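Local coordinates for sniffer CG10964-PA (Drosophila melanogaster, PDB 1SNY), which probably reduces carbonyl compounds with NADPH, as a short-chain dehydrogenase/reductase with a Rossmann fold that binds the dinucleotide, at residues I24-C29 against Q49-T54; T53-R58 against I74-I79; D80-D85 against L131-V136. All blocks are in the same frame, centred on the assembly; numbering follows the deposited sequence.

Contact 1: residues I24-C29 against Q49-T54; sequences ILITGC and QHLFTT. With NAP (NADP nicotinamide-adenine-dinucleotide phosphate), chain B.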
loop_
_atom_site.group_PDB
_atom_site.type_symbol
_atom_site.label_atom_id
_atom_site.label_comp_id
_atom_site.label_asym_id
_atom_site.label_seq_id
_atom_site.Cartn_x
_atom_site.Cartn_y
_atom_site.Cartn_z
ATOM N N ILE A 24 4.136 22.394 15.702
ATOM C CA ILE A 24 3.857 21.040 15.273
ATOM C C ILE A 24 2.367 20.841 15.094
ATOM O O ILE A 24 1.557 21.384 15.853
ATOM C CB ILE A 24 4.405 20.002 16.297
ATOM C CG1 ILE A 24 4.011 18.586 15.876
ATOM C CG2 ILE A 24 3.880 20.311 17.696
ATOM C CD1 ILE A 24 4.712 17.498 16.692
ATOM N N LEU A 25 2.013 20.078 14.067
ATOM C CA LEU A 25 0.625 19.746 13.771
ATOM C C LEU A 25 0.487 18.232 13.945
ATOM O O LEU A 25 1.202 17.470 13.296
ATOM C CB LEU A 25 0.278 20.122 12.333
ATOM C CG LEU A 25 -1.076 19.589 11.853
ATOM C CD1 LEU A 25 -2.176 20.174 12.725
ATOM C CD2 LEU A 25 -1.299 19.940 10.398
ATOM N N ILE A 26 -0.407 17.803 14.833
ATOM C CA ILE A 26 -0.632 16.378 15.078
ATOM C C ILE A 26 -2.106 16.060 14.847
ATOM O O ILE A 26 -2.974 16.708 15.428
ATOM C CB ILE A 26 -0.266 15.994 16.526
ATOM C CG1 ILE A 26 1.168 16.440 16.833
ATOM C CG2 ILE A 26 -0.401 14.489 16.715
ATOM C CD1 ILE A 26 1.581 16.239 18.281
ATOM N N THR A 27 -2.384 15.067 14.002
ATOM C CA THR A 27 -3.764 14.676 13.705
ATOM C C THR A 27 -4.260 13.585 14.656
ATOM O O THR A 27 -3.485 12.728 15.071
ATOM C CB THR A 27 -3.897 14.184 12.246
ATOM O OG1 THR A 27 -3.012 13.075 12.024
ATOM C CG2 THR A 27 -3.552 15.308 11.280
ATOM N N GLY A 28 -5.549 13.636 15.004
ATOM C CA GLY A 28 -6.146 12.666 15.921
ATOM C C GLY A 28 -5.593 12.722 17.343
ATOM O O GLY A 28 -4.902 11.793 17.776
ATOM N N CYS A 29 -5.906 13.783 18.090
ATOM C CA CYS A 29 -5.373 13.932 19.448
ATOM C C CYS A 29 -6.342 13.787 20.626
ATOM O O CYS A 29 -5.943 13.955 21.784
ATOM C CB CYS A 29 -4.656 15.277 19.571
ATOM S SG CYS A 29 -3.302 15.495 18.400
ATOM N N GLN A 49 5.912 26.193 20.806
ATOM C CA GLN A 49 5.211 27.462 20.974
ATOM C C GLN A 49 3.808 27.318 20.408
ATOM O O GLN A 49 2.851 27.900 20.920
ATOM C CB GLN A 49 5.940 28.597 20.242
ATOM C CG GLN A 49 5.187 29.925 20.276
ATOM C CD GLN A 49 5.996 31.093 19.731
ATOM O OE1 GLN A 49 5.566 32.246 19.807
ATOM N NE2 GLN A 49 7.172 30.802 19.180
ATOM N N HIS A 50 3.690 26.537 19.339
ATOM C CA HIS A 50 2.403 26.313 18.705
ATOM C C HIS A 50 2.200 24.818 18.510
ATOM O O HIS A 50 2.915 24.171 17.736
ATOM C CB HIS A 50 2.340 27.035 17.359
ATOM C CG HIS A 50 2.522 28.517 17.459
ATOM N ND1 HIS A 50 1.671 29.324 18.185
ATOM C CD2 HIS A 50 3.451 29.340 16.916
ATOM C CE1 HIS A 50 2.068 30.581 18.082
ATOM N NE2 HIS A 50 3.145 30.618 17.316
ATOM N N LEU A 51 1.228 24.276 19.232
ATOM C CA LEU A 51 0.913 22.860 19.156
ATOM C C LEU A 51 -0.485 22.728 18.563
ATOM O O LEU A 51 -1.473 22.824 19.287
ATOM C CB LEU A 51 0.948 22.249 20.560
ATOM C CG LEU A 51 1.247 20.758 20.745
ATOM C CD1 LEU A 51 1.270 20.443 22.231
ATOM C CD2 LEU A 51 0.210 19.902 20.035
ATOM N N PHE A 52 -0.568 22.535 17.247
ATOM C CA PHE A 52 -1.866 22.376 16.587
ATOM C C PHE A 52 -2.338 20.937 16.708
ATOM O O PHE A 52 -1.590 19.990 16.430
ATOM C CB PHE A 52 -1.796 22.766 15.107
ATOM C CG PHE A 52 -1.369 24.183 14.879
ATOM C CD1 PHE A 52 -0.023 24.526 14.901
ATOM C CD2 PHE A 52 -2.317 25.185 14.674
ATOM C CE1 PHE A 52 0.377 25.845 14.722
ATOM C CE2 PHE A 52 -1.925 26.508 14.494
ATOM C CZ PHE A 52 -0.578 26.838 14.519
ATOM N N THR A 53 -3.590 20.780 17.121
ATOM C CA THR A 53 -4.177 19.464 17.314
ATOM C C THR A 53 -5.529 19.381 16.635
ATOM O O THR A 53 -6.375 20.259 16.813
ATOM C CB THR A 53 -4.389 19.174 18.806
ATOM O OG1 THR A 53 -5.301 20.138 19.347
ATOM C CG2 THR A 53 -3.083 19.266 19.558
ATOM N N THR A 54 -5.739 18.324 15.861
ATOM C CA THR A 54 -7.010 18.140 15.180
ATOM C C THR A 54 -7.829 17.091 15.918
ATOM O O THR A 54 -7.293 16.273 16.671
ATOM C CB THR A 54 -6.832 17.636 13.736
ATOM O OG1 THR A 54 -6.358 16.283 13.762
ATOM C CG2 THR A 54 -5.841 18.501 12.981
HETATM P PA NAP B . -7.081 5.161 18.291
HETATM O O1A NAP B . -8.133 4.492 17.634
HETATM O O2A NAP B . -6.933 5.312 19.790
HETATM O O5B NAP B . -6.960 6.654 17.727
HETATM C C5B NAP B . -7.105 6.893 16.303
HETATM C C4B NAP B . -7.165 8.453 16.265
HETATM O O4B NAP B . -7.301 8.834 14.818
HETATM C C3B NAP B . -8.429 9.087 16.926
HETATM O O3B NAP B . -8.012 10.334 17.504
HETATM C C2B NAP B . -9.383 9.231 15.759
HETATM O O2B NAP B . -10.445 10.162 15.915
HETATM C C1B NAP B . -8.435 9.639 14.608
HETATM N N9A NAP B . -9.107 9.414 13.339
HETATM C C8A NAP B . -9.556 8.268 12.714
HETATM N N7A NAP B . -10.144 8.485 11.543
HETATM C C5A NAP B . -10.070 9.863 11.402
HETATM C C6A NAP B . -10.530 10.693 10.364
HETATM N N6A NAP B . -11.173 10.311 9.231
HETATM N N1A NAP B . -10.304 12.075 10.506
HETATM C C2A NAP B . -9.650 12.593 11.637
HETATM N N3A NAP B . -9.192 11.796 12.676
HETATM C C4A NAP B . -9.425 10.439 12.512
HETATM O O3 NAP B . -5.709 4.531 17.826
HETATM P PN NAP B . -4.207 4.797 18.219
HETATM O O1N NAP B . -3.619 3.598 18.839
HETATM O O2N NAP B . -4.200 6.043 19.033
HETATM O O5D NAP B . -3.525 4.983 16.802
HETATM C C5D NAP B . -2.630 6.122 16.559
HETATM C C4D NAP B . -1.798 5.812 15.327
HETATM O O4D NAP B . -0.796 4.814 15.653
HETATM C C3D NAP B . -2.577 5.221 14.108
HETATM O O3D NAP B . -2.099 5.794 12.867
HETATM C C2D NAP B . -2.312 3.729 14.236
HETATM O O2D NAP B . -2.493 3.019 13.031
HETATM C C1D NAP B . -0.909 3.698 14.709
HETATM N N1N NAP B . -0.482 2.526 15.505
HETATM C C2N NAP B . -1.038 2.137 16.766
HETATM C C3N NAP B . -0.507 0.992 17.381
HETATM C C7N NAP B . -1.064 0.530 18.734
HETATM O O7N NAP B . -0.559 -0.468 19.214
HETATM N N7N NAP B . -2.027 1.181 19.329
HETATM C C4N NAP B . 0.578 0.221 16.762
HETATM C C5N NAP B . 1.086 0.657 15.514
HETATM C C6N NAP B . 0.566 1.810 14.869
HETATM P P2B NAP B . -11.921 9.751 16.507
HETATM O O1X NAP B . -11.757 9.699 18.029
HETATM O O2X NAP B . -12.747 10.898 16.029
HETATM O O3X NAP B . -12.279 8.388 15.932
#
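The F52 ring meets I24 with its edge: the backbone oxygen I24 O lies in the ring plane, 3.6 Å from F52 CD1. H75 of the neighbouring strand stacks on this phenyl, and V97 and T98 of helix 87-98 touch it. L25 meets the same residue at its CB, L25 CD1 standing 3.5 Å from F52 CB, the two side chains crossing at about a right angle. On the face of I24 and I26, I24 runs alongside L51, and helix 32-42 covers this layer through L41, V38 and L42. Between the two layers of side chains, strands 23-26 and 50-55 pair in parallel as the first two strands of the Rossmann fold, I24 N to H50 O, F52 N to I24 O, I26 N to F52 O and T54 N to I26 O in turn.

Past the end of strand 23-26, T54 holds the turn into the dinucleotide-binding loop twice. With chi1 at 70°, its OG1 sits between the backbone N and carbonyl carbon and accepts from G28 N at 3.0 Å, while C29 N donates to T54 O at 3.2 Å. C29 SG rests on T53 CB at 3.9 Å. A valine in place of T54 would probably leave G28 N without its acceptor and the start of the loop less firmly held. T27 OG1 is hydrogen-bonded to N109 N and A110 N instead. With a positive phi of 65°, G28 brings its CA to 3.4 Å from NAP O3B; a CB there would clash with the ribose, so bare backbone rather than a side chain lies against the adenosine sugar.

Contact 2: residues T53-R58 against I74-I79; sequences TTCRNR and IHILEI. With NAP (NADP nicotinamide-adenine-dinucleotide phosphate), chain B.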
loop_
_atom_site.group_PDB
_atom_site.type_symbol
_atom_site.label_atom_id
_atom_site.label_comp_id
_atom_site.label_asym_id
_atom_site.label_seq_id
_atom_site.Cartn_x
_atom_site.Cartn_y
_atom_site.Cartn_z
ATOM N N THR A 53 -3.590 20.780 17.121
ATOM C CA THR A 53 -4.177 19.464 17.314
ATOM C C THR A 53 -5.529 19.381 16.635
ATOM O O THR A 53 -6.375 20.259 16.813
ATOM C CB THR A 53 -4.389 19.174 18.806
ATOM O OG1 THR A 53 -5.301 20.138 19.347
ATOM C CG2 THR A 53 -3.083 19.266 19.558
ATOM N N THR A 54 -5.739 18.324 15.861
ATOM C CA THR A 54 -7.010 18.140 15.180
ATOM C C THR A 54 -7.829 17.091 15.918
ATOM O O THR A 54 -7.293 16.273 16.671
ATOM C CB THR A 54 -6.832 17.636 13.736
ATOM O OG1 THR A 54 -6.358 16.283 13.762
ATOM C CG2 THR A 54 -5.841 18.501 12.981
ATOM N N CYS A 55 -9.134 17.133 15.700
ATOM C CA CYS A 55 -10.061 16.179 16.290
ATOM C C CYS A 55 -11.369 16.430 15.562
ATOM O O CYS A 55 -11.616 17.543 15.103
ATOM C CB CYS A 55 -10.208 16.389 17.806
ATOM S SG CYS A 55 -11.000 17.922 18.340
ATOM N N ARG A 56 -12.193 15.397 15.433
ATOM C CA ARG A 56 -13.449 15.531 14.709
ATOM C C ARG A 56 -14.600 16.159 15.485
ATOM O O ARG A 56 -15.485 16.777 14.893
ATOM C CB ARG A 56 -13.868 14.167 14.155
ATOM C CG ARG A 56 -12.902 13.638 13.104
ATOM C CD ARG A 56 -13.473 12.458 12.340
ATOM N NE ARG A 56 -13.495 11.232 13.130
ATOM C CZ ARG A 56 -13.907 10.058 12.662
ATOM N NH1 ARG A 56 -14.331 9.956 11.410
ATOM N NH2 ARG A 56 -13.882 8.984 13.440
ATOM N N ASN A 57 -14.589 16.004 16.804
ATOM C CA ASN A 57 -15.646 16.568 17.630
ATOM C C ASN A 57 -15.045 17.296 18.822
ATOM O O ASN A 57 -14.679 16.676 19.823
ATOM C CB ASN A 57 -16.588 15.458 18.109
ATOM C CG ASN A 57 -17.813 15.999 18.829
ATOM O OD1 ASN A 57 -18.543 16.835 18.293
ATOM N ND2 ASN A 57 -18.047 15.519 20.044
ATOM N N ARG A 58 -14.934 18.615 18.709
ATOM C CA ARG A 58 -14.377 19.410 19.794
ATOM C C ARG A 58 -15.277 19.304 21.018
ATOM O O ARG A 58 -14.798 19.337 22.153
ATOM C CB ARG A 58 -14.235 20.872 19.367
ATOM C CG ARG A 58 -13.574 21.748 20.414
ATOM C CD ARG A 58 -13.136 23.080 19.831
ATOM N NE ARG A 58 -12.262 23.802 20.751
ATOM C CZ ARG A 58 -11.541 24.868 20.420
ATOM N NH1 ARG A 58 -11.585 25.346 19.184
ATOM N NH2 ARG A 58 -10.766 25.449 21.325
ATOM N N ILE A 74 -1.480 25.320 22.990
ATOM C CA ILE A 74 -2.278 24.314 22.303
ATOM C C ILE A 74 -3.327 25.011 21.439
ATOM O O ILE A 74 -3.983 25.951 21.884
ATOM C CB ILE A 74 -3.002 23.380 23.311
ATOM C CG1 ILE A 74 -1.974 22.548 24.086
ATOM C CG2 ILE A 74 -3.982 22.476 22.577
ATOM C CD1 ILE A 74 -2.588 21.582 25.097
ATOM N N HIS A 75 -3.467 24.556 20.198
ATOM C CA HIS A 75 -4.446 25.115 19.267
ATOM C C HIS A 75 -5.300 23.962 18.750
ATOM O O HIS A 75 -4.783 23.033 18.127
ATOM C CB HIS A 75 -3.744 25.783 18.081
ATOM C CG HIS A 75 -2.871 26.939 18.461
ATOM N ND1 HIS A 75 -3.363 28.208 18.672
ATOM C CD2 HIS A 75 -1.535 27.015 18.668
ATOM C CE1 HIS A 75 -2.369 29.018 18.991
ATOM N NE2 HIS A 75 -1.249 28.319 18.997
ATOM N N ILE A 76 -6.602 24.015 19.007
ATOM C CA ILE A 76 -7.488 22.957 18.548
ATOM C C ILE A 76 -8.147 23.319 17.223
ATOM O O ILE A 76 -8.793 24.357 17.099
ATOM C CB ILE A 76 -8.584 22.655 19.586
ATOM C CG1 ILE A 76 -7.938 22.282 20.922
ATOM C CG2 ILE A 76 -9.472 21.518 19.085
ATOM C CD1 ILE A 76 -8.932 21.930 22.015
ATOM N N LEU A 77 -7.967 22.455 16.231
ATOM C CA LEU A 77 -8.547 22.657 14.908
ATOM C C LEU A 77 -9.514 21.502 14.677
ATOM O O LEU A 77 -9.140 20.337 14.832
ATOM C CB LEU A 77 -7.449 22.640 13.840
ATOM C CG LEU A 77 -6.278 23.611 14.044
ATOM C CD1 LEU A 77 -5.174 23.330 13.027
ATOM C CD2 LEU A 77 -6.771 25.035 13.912
ATOM N N GLU A 78 -10.755 21.815 14.316
ATOM C CA GLU A 78 -11.747 20.770 14.089
ATOM C C GLU A 78 -11.897 20.460 12.608
ATOM O O GLU A 78 -12.124 21.354 11.790
ATOM C CB GLU A 78 -13.097 21.173 14.688
ATOM C CG GLU A 78 -14.144 20.069 14.612
ATOM C CD GLU A 78 -15.410 20.405 15.378
ATOM O OE1 GLU A 78 -15.392 20.329 16.629
ATOM O OE2 GLU A 78 -16.417 20.751 14.726
ATOM N N ILE A 79 -11.778 19.180 12.268
ATOM C CA ILE A 79 -11.868 18.758 10.880
ATOM C C ILE A 79 -11.905 17.242 10.757
ATOM O O ILE A 79 -11.371 16.530 11.610
ATOM C CB ILE A 79 -10.636 19.276 10.086
ATOM C CG1 ILE A 79 -10.608 18.679 8.677
ATOM C CG2 ILE A 79 -9.355 18.907 10.829
ATOM C CD1 ILE A 79 -9.462 19.184 7.825
HETATM P PA NAP B . -7.081 5.161 18.291
HETATM O O1A NAP B . -8.133 4.492 17.634
HETATM O O2A NAP B . -6.933 5.312 19.790
HETATM O O5B NAP B . -6.960 6.654 17.727
HETATM C C5B NAP B . -7.105 6.893 16.303
HETATM C C4B NAP B . -7.165 8.453 16.265
HETATM O O4B NAP B . -7.301 8.834 14.818
HETATM C C3B NAP B . -8.429 9.087 16.926
HETATM O O3B NAP B . -8.012 10.334 17.504
HETATM C C2B NAP B . -9.383 9.231 15.759
HETATM O O2B NAP B . -10.445 10.162 15.915
HETATM C C1B NAP B . -8.435 9.639 14.608
HETATM N N9A NAP B . -9.107 9.414 13.339
HETATM C C8A NAP B . -9.556 8.268 12.714
HETATM N N7A NAP B . -10.144 8.485 11.543
HETATM C C5A NAP B . -10.070 9.863 11.402
HETATM C C6A NAP B . -10.530 10.693 10.364
HETATM N N6A NAP B . -11.173 10.311 9.231
HETATM N N1A NAP B . -10.304 12.075 10.506
HETATM C C2A NAP B . -9.650 12.593 11.637
HETATM N N3A NAP B . -9.192 11.796 12.676
HETATM C C4A NAP B . -9.425 10.439 12.512
HETATM O O3 NAP B . -5.709 4.531 17.826
HETATM P PN NAP B . -4.207 4.797 18.219
HETATM O O1N NAP B . -3.619 3.598 18.839
HETATM O O2N NAP B . -4.200 6.043 19.033
HETATM O O5D NAP B . -3.525 4.983 16.802
HETATM C C5D NAP B . -2.630 6.122 16.559
HETATM C C4D NAP B . -1.798 5.812 15.327
HETATM O O4D NAP B . -0.796 4.814 15.653
HETATM C C3D NAP B . -2.577 5.221 14.108
HETATM O O3D NAP B . -2.099 5.794 12.867
HETATM C C2D NAP B . -2.312 3.729 14.236
HETATM O O2D NAP B . -2.493 3.019 13.031
HETATM C C1D NAP B . -0.909 3.698 14.709
HETATM N N1N NAP B . -0.482 2.526 15.505
HETATM C C2N NAP B . -1.038 2.137 16.766
HETATM C C3N NAP B . -0.507 0.992 17.381
HETATM C C7N NAP B . -1.064 0.530 18.734
HETATM O O7N NAP B . -0.559 -0.468 19.214
HETATM N N7N NAP B . -2.027 1.181 19.329
HETATM C C4N NAP B . 0.578 0.221 16.762
HETATM C C5N NAP B . 1.086 0.657 15.514
HETATM C C6N NAP B . 0.566 1.810 14.869
HETATM P P2B NAP B . -11.921 9.751 16.507
HETATM O O1X NAP B . -11.757 9.699 18.029
HETATM O O2X NAP B . -12.747 10.898 16.029
HETATM O O3X NAP B . -12.279 8.388 15.932
#
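T53 and H75 open the parallel pairing of strands 50-55 and 74-78, the second and third strands of the Rossmann sheet, joined through helix 62-70 in a beta-alpha-beta crossover. Among the strand-to-strand hydrogen bonds, H75 O takes the backbone T53 N at 2.7 Å and the side-chain T53 OG1, which comes from above the carbonyl plane. L77 N to T53 O is nearly straight (175°), C55 N to L77 O is weak, and I79 N to C55 O closes the ladder.

Apolar contact centres on I76, whose CG2 meets C55 SG at 4.0 Å. R58, extended from CG to NE, lays one guanidinium face over I76 CB, 3.8 Å from the plane, and its NE forms a salt bridge with E65.

Charged side chains act near the strand ends. The E78 carboxylate takes the backbone amide R58 N on OE1 at 2.7 Å, on the anti side and tilted out of the carboxylate plane. R56, bent at chi3 (-74°), turns a guanidinium face to the adenine while gripping the 2'-phosphate, NE to NAP O2X and NH2 to NAP O3X, both 3.0 Å.

Contact 3: residues D80-D85 against L131-V136; sequences DLRNFD and LQTNTV. With NAP (NADP nicotinamide-adenine-dinucleotide phosphate), chain B.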
loop_
_atom_site.group_PDB
_atom_site.type_symbol
_atom_site.label_atom_id
_atom_site.label_comp_id
_atom_site.label_asym_id
_atom_site.label_seq_id
_atom_site.Cartn_x
_atom_site.Cartn_y
_atom_site.Cartn_z
ATOM N N ASP A 80 -12.558 16.753 9.708
ATOM C CA ASP A 80 -12.585 15.317 9.448
ATOM C C ASP A 80 -11.662 15.193 8.241
ATOM O O ASP A 80 -12.002 15.612 7.132
ATOM C CB ASP A 80 -13.995 14.820 9.105
ATOM C CG ASP A 80 -14.039 13.312 8.890
ATOM O OD1 ASP A 80 -14.982 12.653 9.380
ATOM O OD2 ASP A 80 -13.124 12.784 8.219
ATOM N N LEU A 81 -10.480 14.636 8.476
ATOM C CA LEU A 81 -9.468 14.496 7.437
ATOM C C LEU A 81 -9.933 13.936 6.091
ATOM O O LEU A 81 -9.233 14.072 5.089
ATOM C CB LEU A 81 -8.293 13.685 7.995
ATOM C CG LEU A 81 -7.624 14.398 9.183
ATOM C CD1 LEU A 81 -6.479 13.565 9.730
ATOM C CD2 LEU A 81 -7.111 15.758 8.733
ATOM N N ARG A 82 -11.112 13.321 6.061
ATOM C CA ARG A 82 -11.644 12.771 4.816
ATOM C C ARG A 82 -12.158 13.876 3.891
ATOM O O ARG A 82 -12.385 13.651 2.702
ATOM C CB ARG A 82 -12.772 11.775 5.116
ATOM C CG ARG A 82 -12.299 10.492 5.785
ATOM C CD ARG A 82 -13.459 9.580 6.152
ATOM N NE ARG A 82 -14.336 10.191 7.148
ATOM C CZ ARG A 82 -15.320 9.553 7.776
ATOM N NH1 ARG A 82 -15.557 8.274 7.518
ATOM N NH2 ARG A 82 -16.064 10.194 8.669
ATOM N N ASN A 83 -12.330 15.076 4.435
ATOM C CA ASN A 83 -12.819 16.204 3.645
ATOM C C ASN A 83 -11.656 16.991 3.049
ATOM O O ASN A 83 -11.264 18.040 3.567
ATOM C CB ASN A 83 -13.680 17.110 4.525
ATOM C CG ASN A 83 -14.814 16.355 5.192
ATOM O OD1 ASN A 83 -15.666 15.768 4.520
ATOM N ND2 ASN A 83 -14.827 16.358 6.521
ATOM N N PHE A 84 -11.120 16.477 1.946
ATOM C CA PHE A 84 -9.984 17.085 1.266
ATOM C C PHE A 84 -10.127 18.559 0.900
ATOM O O PHE A 84 -9.126 19.264 0.761
ATOM C CB PHE A 84 -9.648 16.277 0.011
ATOM C CG PHE A 84 -9.317 14.842 0.295
ATOM C CD1 PHE A 84 -10.044 13.813 -0.301
ATOM C CD2 PHE A 84 -8.292 14.517 1.184
ATOM C CE1 PHE A 84 -9.755 12.478 -0.013
ATOM C CE2 PHE A 84 -7.995 13.184 1.477
ATOM C CZ PHE A 84 -8.727 12.165 0.880
ATOM N N ASP A 85 -11.360 19.029 0.740
ATOM C CA ASP A 85 -11.574 20.427 0.385
ATOM C C ASP A 85 -11.403 21.336 1.589
ATOM O O ASP A 85 -11.229 22.545 1.447
ATOM C CB ASP A 85 -12.969 20.622 -0.214
ATOM C CG ASP A 85 -13.183 19.794 -1.458
ATOM O OD1 ASP A 85 -12.315 19.838 -2.355
ATOM O OD2 ASP A 85 -14.219 19.101 -1.542
ATOM N N LEU A 131 -7.690 2.309 3.345
ATOM C CA LEU A 131 -6.686 2.898 2.476
ATOM C C LEU A 131 -6.862 4.418 2.377
ATOM O O LEU A 131 -5.887 5.162 2.301
ATOM C CB LEU A 131 -6.755 2.245 1.095
ATOM C CG LEU A 131 -6.162 0.831 1.040
ATOM C CD1 LEU A 131 -6.633 0.114 -0.214
ATOM C CD2 LEU A 131 -4.631 0.911 1.073
ATOM N N GLN A 132 -8.102 4.899 2.384
ATOM C CA GLN A 132 -8.310 6.345 2.295
ATOM C C GLN A 132 -7.821 7.107 3.531
ATOM O O GLN A 132 -7.150 8.128 3.412
ATOM C CB GLN A 132 -9.796 6.658 2.058
ATOM C CG GLN A 132 -10.072 8.136 1.980
ATOM C CD GLN A 132 -11.534 8.430 1.775
ATOM O OE1 GLN A 132 -12.367 8.046 2.592
ATOM N NE2 GLN A 132 -11.856 9.105 0.677
ATOM N N THR A 133 -8.142 6.606 4.718
ATOM C CA THR A 133 -7.748 7.268 5.958
ATOM C C THR A 133 -6.283 7.064 6.357
ATOM O O THR A 133 -5.622 8.002 6.810
ATOM C CB THR A 133 -8.627 6.800 7.143
ATOM O OG1 THR A 133 -9.976 7.248 6.950
ATOM C CG2 THR A 133 -8.089 7.354 8.458
ATOM N N ASN A 134 -5.778 5.847 6.185
ATOM C CA ASN A 134 -4.398 5.552 6.574
ATOM C C ASN A 134 -3.346 5.868 5.518
ATOM O O ASN A 134 -2.160 6.011 5.836
ATOM C CB ASN A 134 -4.271 4.073 6.964
ATOM C CG ASN A 134 -4.983 3.751 8.262
ATOM O OD1 ASN A 134 -5.726 4.571 8.795
ATOM N ND2 ASN A 134 -4.766 2.542 8.775
ATOM N N THR A 135 -3.762 5.994 4.266
ATOM C CA THR A 135 -2.788 6.233 3.200
ATOM C C THR A 135 -2.983 7.540 2.441
ATOM O O THR A 135 -2.087 8.393 2.391
ATOM C CB THR A 135 -2.818 5.069 2.186
ATOM O OG1 THR A 135 -2.728 3.820 2.886
ATOM C CG2 THR A 135 -1.664 5.193 1.179
ATOM N N VAL A 136 -4.166 7.702 1.858
ATOM C CA VAL A 136 -4.459 8.897 1.080
ATOM C C VAL A 136 -4.428 10.177 1.908
ATOM O O VAL A 136 -3.852 11.175 1.478
ATOM C CB VAL A 136 -5.823 8.751 0.373
ATOM C CG1 VAL A 136 -6.122 10.003 -0.448
ATOM C CG2 VAL A 136 -5.796 7.534 -0.539
HETATM P PA NAP B . -7.081 5.161 18.291
HETATM O O1A NAP B . -8.133 4.492 17.634
HETATM O O2A NAP B . -6.933 5.312 19.790
HETATM O O5B NAP B . -6.960 6.654 17.727
HETATM C C5B NAP B . -7.105 6.893 16.303
HETATM C C4B NAP B . -7.165 8.453 16.265
HETATM O O4B NAP B . -7.301 8.834 14.818
HETATM C C3B NAP B . -8.429 9.087 16.926
HETATM O O3B NAP B . -8.012 10.334 17.504
HETATM C C2B NAP B . -9.383 9.231 15.759
HETATM O O2B NAP B . -10.445 10.162 15.915
HETATM C C1B NAP B . -8.435 9.639 14.608
HETATM N N9A NAP B . -9.107 9.414 13.339
HETATM C C8A NAP B . -9.556 8.268 12.714
HETATM N N7A NAP B . -10.144 8.485 11.543
HETATM C C5A NAP B . -10.070 9.863 11.402
HETATM C C6A NAP B . -10.530 10.693 10.364
HETATM N N6A NAP B . -11.173 10.311 9.231
HETATM N N1A NAP B . -10.304 12.075 10.506
HETATM C C2A NAP B . -9.650 12.593 11.637
HETATM N N3A NAP B . -9.192 11.796 12.676
HETATM C C4A NAP B . -9.425 10.439 12.512
HETATM O O3 NAP B . -5.709 4.531 17.826
HETATM P PN NAP B . -4.207 4.797 18.219
HETATM O O1N NAP B . -3.619 3.598 18.839
HETATM O O2N NAP B . -4.200 6.043 19.033
HETATM O O5D NAP B . -3.525 4.983 16.802
HETATM C C5D NAP B . -2.630 6.122 16.559
HETATM C C4D NAP B . -1.798 5.812 15.327
HETATM O O4D NAP B . -0.796 4.814 15.653
HETATM C C3D NAP B . -2.577 5.221 14.108
HETATM O O3D NAP B . -2.099 5.794 12.867
HETATM C C2D NAP B . -2.312 3.729 14.236
HETATM O O2D NAP B . -2.493 3.019 13.031
HETATM C C1D NAP B . -0.909 3.698 14.709
HETATM N N1N NAP B . -0.482 2.526 15.505
HETATM C C2N NAP B . -1.038 2.137 16.766
HETATM C C3N NAP B . -0.507 0.992 17.381
HETATM C C7N NAP B . -1.064 0.530 18.734
HETATM O O7N NAP B . -0.559 -0.468 19.214
HETATM N N7N NAP B . -2.027 1.181 19.329
HETATM C C4N NAP B . 0.578 0.221 16.762
HETATM C C5N NAP B . 1.086 0.657 15.514
HETATM C C6N NAP B . 0.566 1.810 14.869
HETATM P P2B NAP B . -11.921 9.751 16.507
HETATM O O1X NAP B . -11.757 9.699 18.029
HETATM O O2X NAP B . -12.747 10.898 16.029
HETATM O O3X NAP B . -12.279 8.388 15.932
#
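With chi1 near -59°, F84 sets its CG anti to the carbonyl carbon and sends the ring to helix 124-155, while Q132, extended from a chi1 of 179°, reaches back to both F84 and R82. The loop after the third strand of this Rossmann fold thus meets the helix beside the adenine pocket. F84 CZ packs on V136 CG1 at 3.6 Å, the side chains crossing at about a right angle, and Q132 NE2 comes obliquely to F84 CE1 at 4.0 Å. Q132 OE1 lies beside R82 CG, its amide turned 79° from the guanidinium. S124 of the second subunit packs on F84, and L128 of that subunit on Q132 and V136, which places this edge at the dimer interface.

Within the loop, D80 begins a type I turn and an Asx turn, its OD2 accepting from R82 N. R82 grips the carboxylate side-on, NE to OD2 and NH2 to OD1, a salt bridge that fixes the rotation of both groups. Adenine sits between loop and helix: D80 OD2 takes a weak bond from NAP N6A, L81 N gives a weak one to NAP N1A at 3.3 Å, and T133 CG2 lies 3.9 Å from NAP N7A.

Contacts 1 and 2 are successive steps of one sheet: strand 50-55 serves both, T53 and T54 belong to each, and their centres lie about 8 Å apart. L51 O probably accepts from H75 N at 2.8 Å, and F52 CD2 packs on L77 CD1. Contact 3 lies farther off, about 17 Å from contact 1 and about 15 Å from contact 2, centre to centre, yet meets both: T27 CB touches L81 CD1 at 3.7 Å, and R56 NH1 makes a long, weak ion pair with D80 OD1. All three converge on NADP, with contact 1 at the adenosine ribose, contact 2 at the 2'-phosphate and contact 3 at the adenine.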